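Local coordinates for glycosyl hydrolases family 31 family protein (Aspergillus niger, PDB 6DRU) that hydrolyses xyloglucan oligosaccharides, releasing alpha-xylose from the non-reducing terminal glucose, as a glycoside hydrolase of family 31, at residues 42-47 with 192-197; 95-100 with 122-127; 137-142 with 214-219. All blocks are in the same frame, centred on the assembly; numbering follows the deposited sequence.

Contact 1: residues 42-47 with 192-197; sequences NEISFI and NMPAEG
Asn192 and Ser45 meet because both first torsions run anti to the backbone N. Asn192 has chi1 -173°, which carries CG toward the 42-47 loop, and Ser45 has chi1 178° for OG. The carboxamide of Asn192 then bonds at both ends. Asn192 OD1 accepts from Phe46 N at 2.8 Å, in the carbonyl plane and on a lone pair. Asn192 ND2 donates to Ser45 OG at 2.7 Å, nearly in the amide plane. Ile47 CG1 packs against the same ND2. The Phe46 ring stands steeply to the amide, with planes 72° apart, and OD1 lies at its edge. Further round that edge, Phe46 CE2 touches Pro194 CB at 3.9 Å. Pro194 CG also meets Ile44 CB at 4.0 Å. A water donates to both Ile44 O and Asn192 O and joins the two backbones. Asn192 ND2 also bonds Asp217, and Phe46 packs edge-to-face with Trp441 and Tyr473. The contact joins two loops that follow strands 28-35 and 187-191 of one sheet. The buried amide of Asn192 has both polar atoms satisfied. Its orientation is probably fixed, since exchanging its O and N would set the nitrogen against Phe46 N.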
loop_
_atom_site.group_PDB
_atom_site.type_symbol
_atom_site.label_atom_id
_atom_site.label_comp_id
_atom_site.label_asym_id
_atom_site.label_seq_id
_atom_site.Cartn_x
_atom_site.Cartn_y
_atom_site.Cartn_z
ATOM N N ASN A 42 6.080 -7.583 -22.069
ATOM C CA ASN A 42 6.530 -8.773 -21.362
ATOM C C ASN A 42 5.446 -9.363 -20.470
ATOM O O ASN A 42 5.759 -10.120 -19.544
ATOM C CB ASN A 42 7.781 -8.460 -20.539
ATOM C CG ASN A 42 7.600 -7.254 -19.632
ATOM O OD1 ASN A 42 6.798 -7.276 -18.696
ATOM N ND2 ASN A 42 8.360 -6.198 -19.897
ATOM N N GLU A 43 4.183 -9.025 -20.716
ATOM C CA GLU A 43 3.095 -9.633 -19.965
ATOM C C GLU A 43 2.964 -11.108 -20.325
ATOM O O GLU A 43 3.291 -11.533 -21.437
ATOM C CB GLU A 43 1.779 -8.904 -20.240
ATOM C CG GLU A 43 1.683 -7.511 -19.629
ATOM C CD GLU A 43 2.268 -6.431 -20.522
ATOM O OE1 GLU A 43 2.630 -6.743 -21.678
ATOM O OE2 GLU A 43 2.362 -5.269 -20.068
ATOM N N ILE A 44 2.469 -11.891 -19.372
ATOM C CA ILE A 44 2.306 -13.330 -19.549
ATOM C C ILE A 44 0.948 -13.598 -20.183
ATOM O O ILE A 44 -0.085 -13.138 -19.683
ATOM C CB ILE A 44 2.456 -14.078 -18.212
ATOM C CG1 ILE A 44 3.915 -14.075 -17.737
ATOM C CG2 ILE A 44 1.929 -15.501 -18.332
ATOM C CD1 ILE A 44 4.350 -12.820 -17.029
ATOM N N SER A 45 0.954 -14.342 -21.286
ATOM C CA SER A 45 -0.249 -14.657 -22.042
ATOM C C SER A 45 -0.345 -16.164 -22.211
ATOM O O SER A 45 0.672 -16.850 -22.351
ATOM C CB SER A 45 -0.249 -13.979 -23.419
ATOM O OG SER A 45 -1.403 -14.333 -24.163
ATOM N N PHE A 46 -1.572 -16.675 -22.178
ATOM C CA PHE A 46 -1.825 -18.104 -22.286
ATOM C C PHE A 46 -2.514 -18.475 -23.592
ATOM O O PHE A 46 -2.887 -19.638 -23.774
ATOM C CB PHE A 46 -2.650 -18.579 -21.089
ATOM C CG PHE A 46 -1.964 -18.377 -19.767
ATOM C CD1 PHE A 46 -1.042 -19.301 -19.301
ATOM C CD2 PHE A 46 -2.232 -17.257 -18.996
ATOM C CE1 PHE A 46 -0.402 -19.116 -18.086
ATOM C CE2 PHE A 46 -1.597 -17.064 -17.779
ATOM C CZ PHE A 46 -0.681 -17.994 -17.324
ATOM N N ILE A 47 -2.687 -17.520 -24.502
ATOM C CA ILE A 47 -3.331 -17.773 -25.785
ATOM C C ILE A 47 -2.291 -17.674 -26.893
ATOM O O ILE A 47 -1.270 -16.990 -26.761
ATOM C CB ILE A 47 -4.505 -16.804 -26.045
ATOM C CG1 ILE A 47 -3.995 -15.371 -26.190
ATOM C CG2 ILE A 47 -5.533 -16.903 -24.929
ATOM C CD1 ILE A 47 -5.033 -14.412 -26.726
ATOM N N ASN A 192 -7.602 -13.918 -19.968
ATOM C CA ASN A 192 -6.185 -14.215 -20.199
ATOM C C ASN A 192 -5.317 -13.371 -19.263
ATOM O O ASN A 192 -4.651 -12.411 -19.658
ATOM C CB ASN A 192 -5.828 -13.974 -21.660
ATOM C CG ASN A 192 -4.424 -14.433 -22.003
ATOM O OD1 ASN A 192 -3.881 -15.342 -21.373
ATOM N ND2 ASN A 192 -3.826 -13.804 -23.007
ATOM N N MET A 193 -5.328 -13.757 -17.985
ATOM C CA MET A 193 -4.650 -13.005 -16.939
ATOM C C MET A 193 -3.993 -13.972 -15.959
ATOM O O MET A 193 -4.649 -14.922 -15.497
ATOM C CB MET A 193 -5.630 -12.089 -16.200
ATOM C CG MET A 193 -6.405 -11.140 -17.100
ATOM S SD MET A 193 -5.442 -9.696 -17.577
ATOM C CE MET A 193 -5.585 -8.703 -16.095
ATOM N N PRO A 194 -2.716 -13.774 -15.627
ATOM C CA PRO A 194 -2.059 -14.611 -14.616
ATOM C C PRO A 194 -2.218 -14.123 -13.184
ATOM O O PRO A 194 -1.699 -14.774 -12.270
ATOM C CB PRO A 194 -0.589 -14.535 -15.045
ATOM C CG PRO A 194 -0.457 -13.158 -15.594
ATOM C CD PRO A 194 -1.775 -12.831 -16.257
ATOM N N ALA A 195 -2.913 -13.013 -12.962
ATOM C CA ALA A 195 -3.045 -12.458 -11.625
ATOM C C ALA A 195 -4.126 -13.182 -10.835
ATOM O O ALA A 195 -5.125 -13.651 -11.389
ATOM C CB ALA A 195 -3.367 -10.963 -11.693
ATOM N N GLU A 196 -3.915 -13.273 -9.526
ATOM C CA GLU A 196 -4.965 -13.760 -8.648
ATOM C C GLU A 196 -6.124 -12.770 -8.627
ATOM O O GLU A 196 -5.962 -11.575 -8.886
ATOM C CB GLU A 196 -4.431 -13.977 -7.232
ATOM C CG GLU A 196 -3.444 -15.126 -7.112
ATOM C CD GLU A 196 -3.160 -15.507 -5.670
ATOM O OE1 GLU A 196 -3.484 -14.708 -4.767
ATOM O OE2 GLU A 196 -2.616 -16.607 -5.439
ATOM N N GLY A 197 -7.310 -13.281 -8.319
ATOM C CA GLY A 197 -8.480 -12.430 -8.319
ATOM C C GLY A 197 -9.770 -13.121 -7.938
ATOM O O GLY A 197 -9.849 -13.797 -6.909
HETATM O O HOH W 1 -2.087 -11.551 -19.800
#

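Contact 2: residues 95-100 with 122-127; sequences YRLSFY and NPRYYY
Arg124 grips the backbone carbonyl of Tyr95 with the end of its guanidinium. Both terminal nitrogens donate to the one oxygen. Arg124 NH2 lies 3.0 Å from Tyr95 O. Arg124 NH1 lies 3.2 Å from Tyr95 O. The oxygen is in the guanidinium plane. The Arg124 chain is extended at chi2 and bends at chi3 (-66°), which turns NE out of the line of the chain. Arg96 bends earlier, at chi2 (-82°), which turns its CD toward Pro123. The two arginines slide past each other in opposite directions, with guanidinium planes 72° apart. Arg96 NH1 lies over a face of the Arg124 group, 3.3 Å from Arg124 NH2. These are two donors of like charge and no bond joins them. Glu114 probably eases the repulsion, since it forms a salt bridge with Arg124 and a long, weak ion pair with Arg96. Glu17 gives Arg124 a second salt bridge. The Arg96 guanidinium is itself sandwiched. Pro123 CG sits over the centre of one face, 3.5 Å from Arg96 CZ, and Tyr95 CD1 covers the opposite face. A water accepts from Arg96 NH2 and lies 2.7 Å from Asn122 OD1. Asn122 OD1 also accepts from Arg124 N at 3.0 Å, forming an Asx turn, while Asn122 ND2 bonds Ser417 of the third subunit. Tyr95 and Arg96 form a classic beta bulge opposite Thr86. Strand 98-102 lies between strands 81-85 and 108-113, whereas strand 124-127 edges another sheet, beside strand 135-142.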
loop_
_atom_site.group_PDB
_atom_site.type_symbol
_atom_site.label_atom_id
_atom_site.label_comp_id
_atom_site.label_asym_id
_atom_site.label_seq_id
_atom_site.Cartn_x
_atom_site.Cartn_y
_atom_site.Cartn_z
ATOM N N TYR A 95 -17.700 3.952 -26.816
ATOM C CA TYR A 95 -16.711 3.549 -25.826
ATOM C C TYR A 95 -17.168 2.374 -24.972
ATOM O O TYR A 95 -16.442 1.971 -24.056
ATOM C CB TYR A 95 -16.346 4.736 -24.922
ATOM C CG TYR A 95 -17.540 5.439 -24.319
ATOM C CD1 TYR A 95 -18.222 4.893 -23.238
ATOM C CD2 TYR A 95 -17.984 6.652 -24.826
ATOM C CE1 TYR A 95 -19.318 5.531 -22.689
ATOM C CE2 TYR A 95 -19.074 7.301 -24.277
ATOM C CZ TYR A 95 -19.740 6.736 -23.212
ATOM O OH TYR A 95 -20.829 7.380 -22.669
ATOM N N ARG A 96 -18.347 1.819 -25.240
ATOM C CA ARG A 96 -18.846 0.637 -24.554
ATOM C C ARG A 96 -18.939 -0.516 -25.543
ATOM O O ARG A 96 -19.299 -0.316 -26.706
ATOM C CB ARG A 96 -20.213 0.905 -23.918
ATOM C CG ARG A 96 -20.160 1.859 -22.740
ATOM C CD ARG A 96 -19.751 1.139 -21.462
ATOM N NE ARG A 96 -19.377 2.077 -20.407
ATOM C CZ ARG A 96 -18.125 2.427 -20.131
ATOM N NH1 ARG A 96 -17.121 1.910 -20.827
ATOM N NH2 ARG A 96 -17.874 3.289 -19.156
ATOM N N LEU A 97 -18.622 -1.721 -25.082
ATOM C CA LEU A 97 -18.552 -2.890 -25.946
ATOM C C LEU A 97 -19.789 -3.766 -25.780
ATOM O O LEU A 97 -20.320 -3.909 -24.674
ATOM C CB LEU A 97 -17.291 -3.707 -25.652
ATOM C CG LEU A 97 -15.962 -2.949 -25.644
ATOM C CD1 LEU A 97 -14.796 -3.914 -25.497
ATOM C CD2 LEU A 97 -15.810 -2.110 -26.904
ATOM N N SER A 98 -20.236 -4.354 -26.890
ATOM C CA SER A 98 -21.335 -5.309 -26.895
ATOM C C SER A 98 -21.069 -6.336 -27.985
ATOM O O SER A 98 -20.560 -5.992 -29.056
ATOM C CB SER A 98 -22.685 -4.620 -27.125
ATOM O OG SER A 98 -22.723 -3.966 -28.379
ATOM N N PHE A 99 -21.415 -7.592 -27.712
ATOM C CA PHE A 99 -21.096 -8.707 -28.594
ATOM C C PHE A 99 -22.360 -9.469 -28.966
ATOM O O PHE A 99 -23.134 -9.867 -28.089
ATOM C CB PHE A 99 -20.083 -9.648 -27.935
ATOM C CG PHE A 99 -18.756 -9.007 -27.660
ATOM C CD1 PHE A 99 -17.783 -8.947 -28.645
ATOM C CD2 PHE A 99 -18.484 -8.451 -26.422
ATOM C CE1 PHE A 99 -16.559 -8.353 -28.397
ATOM C CE2 PHE A 99 -17.264 -7.853 -26.167
ATOM C CZ PHE A 99 -16.300 -7.805 -27.157
ATOM N N TYR A 100 -22.556 -9.676 -30.266
ATOM C CA TYR A 100 -23.690 -10.419 -30.793
ATOM C C TYR A 100 -23.204 -11.611 -31.605
ATOM O O TYR A 100 -22.075 -11.632 -32.104
ATOM C CB TYR A 100 -24.579 -9.533 -31.678
ATOM C CG TYR A 100 -25.172 -8.331 -30.980
ATOM C CD1 TYR A 100 -24.432 -7.168 -30.806
ATOM C CD2 TYR A 100 -26.480 -8.353 -30.511
ATOM C CE1 TYR A 100 -24.974 -6.065 -30.174
ATOM C CE2 TYR A 100 -27.031 -7.255 -29.879
ATOM C CZ TYR A 100 -26.274 -6.113 -29.712
ATOM O OH TYR A 100 -26.819 -5.017 -29.083
ATOM N N ASN A 122 -18.286 1.836 -13.227
ATOM C CA ASN A 122 -17.709 1.750 -14.558
ATOM C C ASN A 122 -17.378 0.297 -14.882
ATOM O O ASN A 122 -16.717 -0.378 -14.079
ATOM C CB ASN A 122 -16.457 2.616 -14.659
ATOM C CG ASN A 122 -16.074 2.914 -16.095
ATOM O OD1 ASN A 122 -15.549 2.052 -16.798
ATOM N ND2 ASN A 122 -16.341 4.138 -16.538
ATOM N N PRO A 123 -17.822 -0.226 -16.029
ATOM C CA PRO A 123 -17.545 -1.636 -16.354
ATOM C C PRO A 123 -16.068 -1.945 -16.551
ATOM O O PRO A 123 -15.711 -3.128 -16.616
ATOM C CB PRO A 123 -18.340 -1.862 -17.647
ATOM C CG PRO A 123 -18.499 -0.500 -18.238
ATOM C CD PRO A 123 -18.611 0.444 -17.076
ATOM N N ARG A 124 -15.209 -0.936 -16.660
ATOM C CA ARG A 124 -13.757 -1.111 -16.700
ATOM C C ARG A 124 -13.184 -0.247 -15.581
ATOM O O ARG A 124 -12.795 0.902 -15.805
ATOM C CB ARG A 124 -13.184 -0.729 -18.070
ATOM C CG ARG A 124 -13.778 -1.516 -19.229
ATOM C CD ARG A 124 -13.018 -1.272 -20.527
ATOM N NE ARG A 124 -13.140 0.106 -20.993
ATOM C CZ ARG A 124 -14.064 0.526 -21.852
ATOM N NH1 ARG A 124 -14.955 -0.324 -22.342
ATOM N NH2 ARG A 124 -14.097 1.800 -22.220
ATOM N N TYR A 125 -13.137 -0.803 -14.374
ATOM C CA TYR A 125 -12.765 -0.062 -13.176
ATOM C C TYR A 125 -11.294 -0.290 -12.854
ATOM O O TYR A 125 -10.838 -1.437 -12.789
ATOM C CB TYR A 125 -13.637 -0.483 -11.992
ATOM C CG TYR A 125 -13.584 0.467 -10.819
ATOM C CD1 TYR A 125 -12.638 0.310 -9.815
ATOM C CD2 TYR A 125 -14.484 1.520 -10.712
ATOM C CE1 TYR A 125 -12.586 1.177 -8.738
ATOM C CE2 TYR A 125 -14.441 2.392 -9.639
ATOM C CZ TYR A 125 -13.490 2.216 -8.654
ATOM O OH TYR A 125 -13.442 3.081 -7.584
ATOM N N TYR A 126 -10.557 0.800 -12.649
ATOM C CA TYR A 126 -9.140 0.748 -12.319
ATOM C C TYR A 126 -8.908 1.367 -10.947
ATOM O O TYR A 126 -9.571 2.339 -10.573
ATOM C CB TYR A 126 -8.296 1.476 -13.368
ATOM C CG TYR A 126 -8.541 1.001 -14.781
ATOM C CD1 TYR A 126 -8.020 -0.204 -15.229
ATOM C CD2 TYR A 126 -9.290 1.764 -15.668
ATOM C CE1 TYR A 126 -8.243 -0.641 -16.522
ATOM C CE2 TYR A 126 -9.516 1.337 -16.962
ATOM C CZ TYR A 126 -8.991 0.135 -17.384
ATOM O OH TYR A 126 -9.216 -0.292 -18.673
ATOM N N TYR A 127 -7.960 0.801 -10.205
ATOM C CA TYR A 127 -7.672 1.239 -8.846
ATOM C C TYR A 127 -6.188 1.045 -8.579
ATOM O O TYR A 127 -5.642 -0.024 -8.866
ATOM C CB TYR A 127 -8.518 0.456 -7.838
ATOM C CG TYR A 127 -8.135 0.656 -6.391
ATOM C CD1 TYR A 127 -8.522 1.795 -5.698
ATOM C CD2 TYR A 127 -7.408 -0.311 -5.709
ATOM C CE1 TYR A 127 -8.180 1.974 -4.368
ATOM C CE2 TYR A 127 -7.062 -0.143 -4.380
ATOM C CZ TYR A 127 -7.450 1.000 -3.714
ATOM O OH TYR A 127 -7.105 1.167 -2.389
HETATM O O HOH W 2 -14.744 3.109 -19.104
#

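Contact 3: residues 137-142 with 214-219; sequences AEFSFS and TLVDYV
Val216 pushes its CG1 methyl onto the ring of Phe139. The methyl of Val216 CG1 is centred over the face, 3.7 Å from the centroid of the Phe139 ring, so this is a CH-pi contact. The two side chains approach tip to tip. The other branch, Val216 CG2, fits between two neighbours: it touches Ala137 CB at 3.7 Å and Phe139 CE1 at 3.7 Å. The small Ala137 thus lies beside the larger Phe139, and the forked valine packs against both. Val216 CG1 is anti to the backbone N (chi1 -177°), the setting that brings this branch over the ring. Next along the strands is an aromatic pair. Phe141 points its rim, through CE2 and CZ, at the face of Tyr218. The packing is T-shaped, with the centroids of Phe141 and Tyr218 5.2 Å apart and planes at 81°. Phe141 CZ comes down toward the rim of the tyrosine ring, not over its middle, and Phe141 CE2 reaches Tyr218 CZ at 3.7 Å. Tyr218 CE2 also touches Phe139 CD2 at 4.1 Å, where the two side chains cross at about a right angle. Phe139 therefore meets both Val216 and Tyr218. No hydrogen bond spans the segments, and all five residues are buried. Phe189, on the strand next to 216-222, meets the rings of both Phe141 and Tyr218. The segments belong to two different sheets. The axes of 137-142 and 216-219 pass 9.6 Å apart at 30°, as in an aligned beta-sandwich, and these side chains pack between its two sheets. Strand 135-142 lies between strands 124-127 and 205-213, and strand 216-222 lies between strands 28-35 and 187-191.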
loop_
_atom_site.group_PDB
_atom_site.type_symbol
_atom_site.label_atom_id
_atom_site.label_comp_id
_atom_site.label_asym_id
_atom_site.label_seq_id
_atom_site.Cartn_x
_atom_site.Cartn_y
_atom_site.Cartn_z
ATOM N N ALA A 137 -7.831 -4.321 -11.328
ATOM C CA ALA A 137 -8.834 -4.168 -12.372
ATOM C C ALA A 137 -10.084 -4.953 -12.016
ATOM O O ALA A 137 -10.002 -6.063 -11.482
ATOM C CB ALA A 137 -8.299 -4.637 -13.729
ATOM N N GLU A 138 -11.240 -4.365 -12.314
ATOM C CA GLU A 138 -12.537 -5.009 -12.132
ATOM C C GLU A 138 -13.353 -4.775 -13.394
ATOM O O GLU A 138 -13.796 -3.649 -13.647
ATOM C CB GLU A 138 -13.256 -4.458 -10.900
ATOM C CG GLU A 138 -12.584 -4.820 -9.583
ATOM C CD GLU A 138 -13.157 -4.062 -8.401
ATOM O OE1 GLU A 138 -12.456 -3.181 -7.853
ATOM O OE2 GLU A 138 -14.310 -4.343 -8.021
ATOM N N PHE A 139 -13.552 -5.827 -14.180
ATOM C CA PHE A 139 -14.293 -5.751 -15.432
ATOM C C PHE A 139 -15.619 -6.483 -15.283
ATOM O O PHE A 139 -15.651 -7.640 -14.852
ATOM C CB PHE A 139 -13.479 -6.335 -16.589
ATOM C CG PHE A 139 -12.550 -5.342 -17.233
ATOM C CD1 PHE A 139 -11.747 -4.517 -16.461
ATOM C CD2 PHE A 139 -12.482 -5.234 -18.613
ATOM C CE1 PHE A 139 -10.895 -3.601 -17.052
ATOM C CE2 PHE A 139 -11.629 -4.322 -19.210
ATOM C CZ PHE A 139 -10.836 -3.503 -18.428
ATOM N N SER A 140 -16.708 -5.805 -15.638
ATOM C CA SER A 140 -18.058 -6.305 -15.426
ATOM C C SER A 140 -18.783 -6.478 -16.754
ATOM O O SER A 140 -18.725 -5.606 -17.626
ATOM C CB SER A 140 -18.850 -5.360 -14.521
ATOM O OG SER A 140 -18.213 -5.214 -13.263
ATOM N N PHE A 141 -19.474 -7.607 -16.896
ATOM C CA PHE A 141 -20.253 -7.917 -18.084
ATOM C C PHE A 141 -21.663 -8.312 -17.667
ATOM O O PHE A 141 -21.874 -8.868 -16.585
ATOM C CB PHE A 141 -19.610 -9.050 -18.900
ATOM C CG PHE A 141 -18.148 -8.843 -19.188
ATOM C CD1 PHE A 141 -17.180 -9.309 -18.310
ATOM C CD2 PHE A 141 -17.739 -8.187 -20.339
ATOM C CE1 PHE A 141 -15.834 -9.122 -18.573
ATOM C CE2 PHE A 141 -16.395 -7.996 -20.606
ATOM C CZ PHE A 141 -15.441 -8.464 -19.723
ATOM N N SER A 142 -22.629 -8.022 -18.534
ATOM C CA SER A 142 -24.020 -8.312 -18.217
ATOM C C SER A 142 -24.285 -9.814 -18.253
ATOM O O SER A 142 -23.589 -10.578 -18.927
ATOM C CB SER A 142 -24.954 -7.598 -19.192
ATOM O OG SER A 142 -24.769 -8.073 -20.516
ATOM N N THR A 214 -0.675 -4.847 -15.267
ATOM C CA THR A 214 -0.407 -3.691 -16.107
ATOM C C THR A 214 -1.234 -3.697 -17.382
ATOM O O THR A 214 -1.081 -2.790 -18.208
ATOM C CB THR A 214 1.083 -3.615 -16.465
ATOM O OG1 THR A 214 1.425 -4.697 -17.343
ATOM C CG2 THR A 214 1.938 -3.697 -15.206
ATOM N N LEU A 215 -2.111 -4.688 -17.563
ATOM C CA LEU A 215 -2.868 -4.854 -18.796
ATOM C C LEU A 215 -3.985 -5.873 -18.612
ATOM O O LEU A 215 -3.753 -6.967 -18.085
ATOM C CB LEU A 215 -1.946 -5.291 -19.936
ATOM C CG LEU A 215 -2.635 -5.737 -21.228
ATOM C CD1 LEU A 215 -3.399 -4.583 -21.851
ATOM C CD2 LEU A 215 -1.626 -6.314 -22.208
ATOM N N VAL A 216 -5.197 -5.528 -19.045
ATOM C CA VAL A 216 -6.336 -6.438 -19.032
ATOM C C VAL A 216 -6.466 -7.060 -20.415
ATOM O O VAL A 216 -6.283 -6.379 -21.433
ATOM C CB VAL A 216 -7.629 -5.708 -18.621
ATOM C CG1 VAL A 216 -8.791 -6.680 -18.543
ATOM C CG2 VAL A 216 -7.436 -5.008 -17.289
ATOM N N ASP A 217 -6.783 -8.354 -20.458
ATOM C CA ASP A 217 -6.787 -9.100 -21.714
ATOM C C ASP A 217 -7.805 -10.225 -21.619
ATOM O O ASP A 217 -7.712 -11.073 -20.726
ATOM C CB ASP A 217 -5.387 -9.653 -22.010
ATOM C CG ASP A 217 -5.285 -10.315 -23.374
ATOM O OD1 ASP A 217 -6.258 -10.250 -24.155
ATOM O OD2 ASP A 217 -4.218 -10.896 -23.669
ATOM N N TYR A 218 -8.775 -10.236 -22.536
ATOM C CA TYR A 218 -9.731 -11.331 -22.599
ATOM C C TYR A 218 -10.119 -11.592 -24.048
ATOM O O TYR A 218 -9.935 -10.745 -24.926
ATOM C CB TYR A 218 -10.976 -11.058 -21.739
ATOM C CG TYR A 218 -11.848 -9.899 -22.179
ATOM C CD1 TYR A 218 -12.838 -10.072 -23.140
ATOM C CD2 TYR A 218 -11.710 -8.643 -21.605
ATOM C CE1 TYR A 218 -13.648 -9.022 -23.534
ATOM C CE2 TYR A 218 -12.518 -7.586 -21.991
ATOM C CZ TYR A 218 -13.485 -7.783 -22.954
ATOM O OH TYR A 218 -14.289 -6.736 -23.344
ATOM N N VAL A 219 -10.657 -12.790 -24.283
ATOM C CA VAL A 219 -11.079 -13.243 -25.603
ATOM C C VAL A 219 -12.482 -13.822 -25.483
ATOM O O VAL A 219 -12.772 -14.573 -24.545
ATOM C CB VAL A 219 -10.112 -14.296 -26.189
ATOM C CG1 VAL A 219 -10.582 -14.753 -27.560
ATOM C CG2 VAL A 219 -8.699 -13.745 -26.271
#

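Along the chain, contact 2 is nested inside the loop closed by contact 1. Contact 3 opens after contact 2, and its segments alternate with those of contact 1. The centres of contacts 2 and 3 are about 8 Å apart. Strands 124-127 and 135-142 are neighbours in one sheet, and Pro123 O and Tyr125 O probably bond Ser140 N and Glu138 N. Contacts 1 and 3 have centres about 11 Å apart, and Met193 packs beside Leu215 and Asp217. Contacts 1 and 2 do not touch, with nearest atoms about 8 Å apart. Contacts 2 and 3 join different sheets, while contact 1 links loops at the end of one sheet. All three lie on the same side of the chain's centre, in its beta-rich N-terminal part.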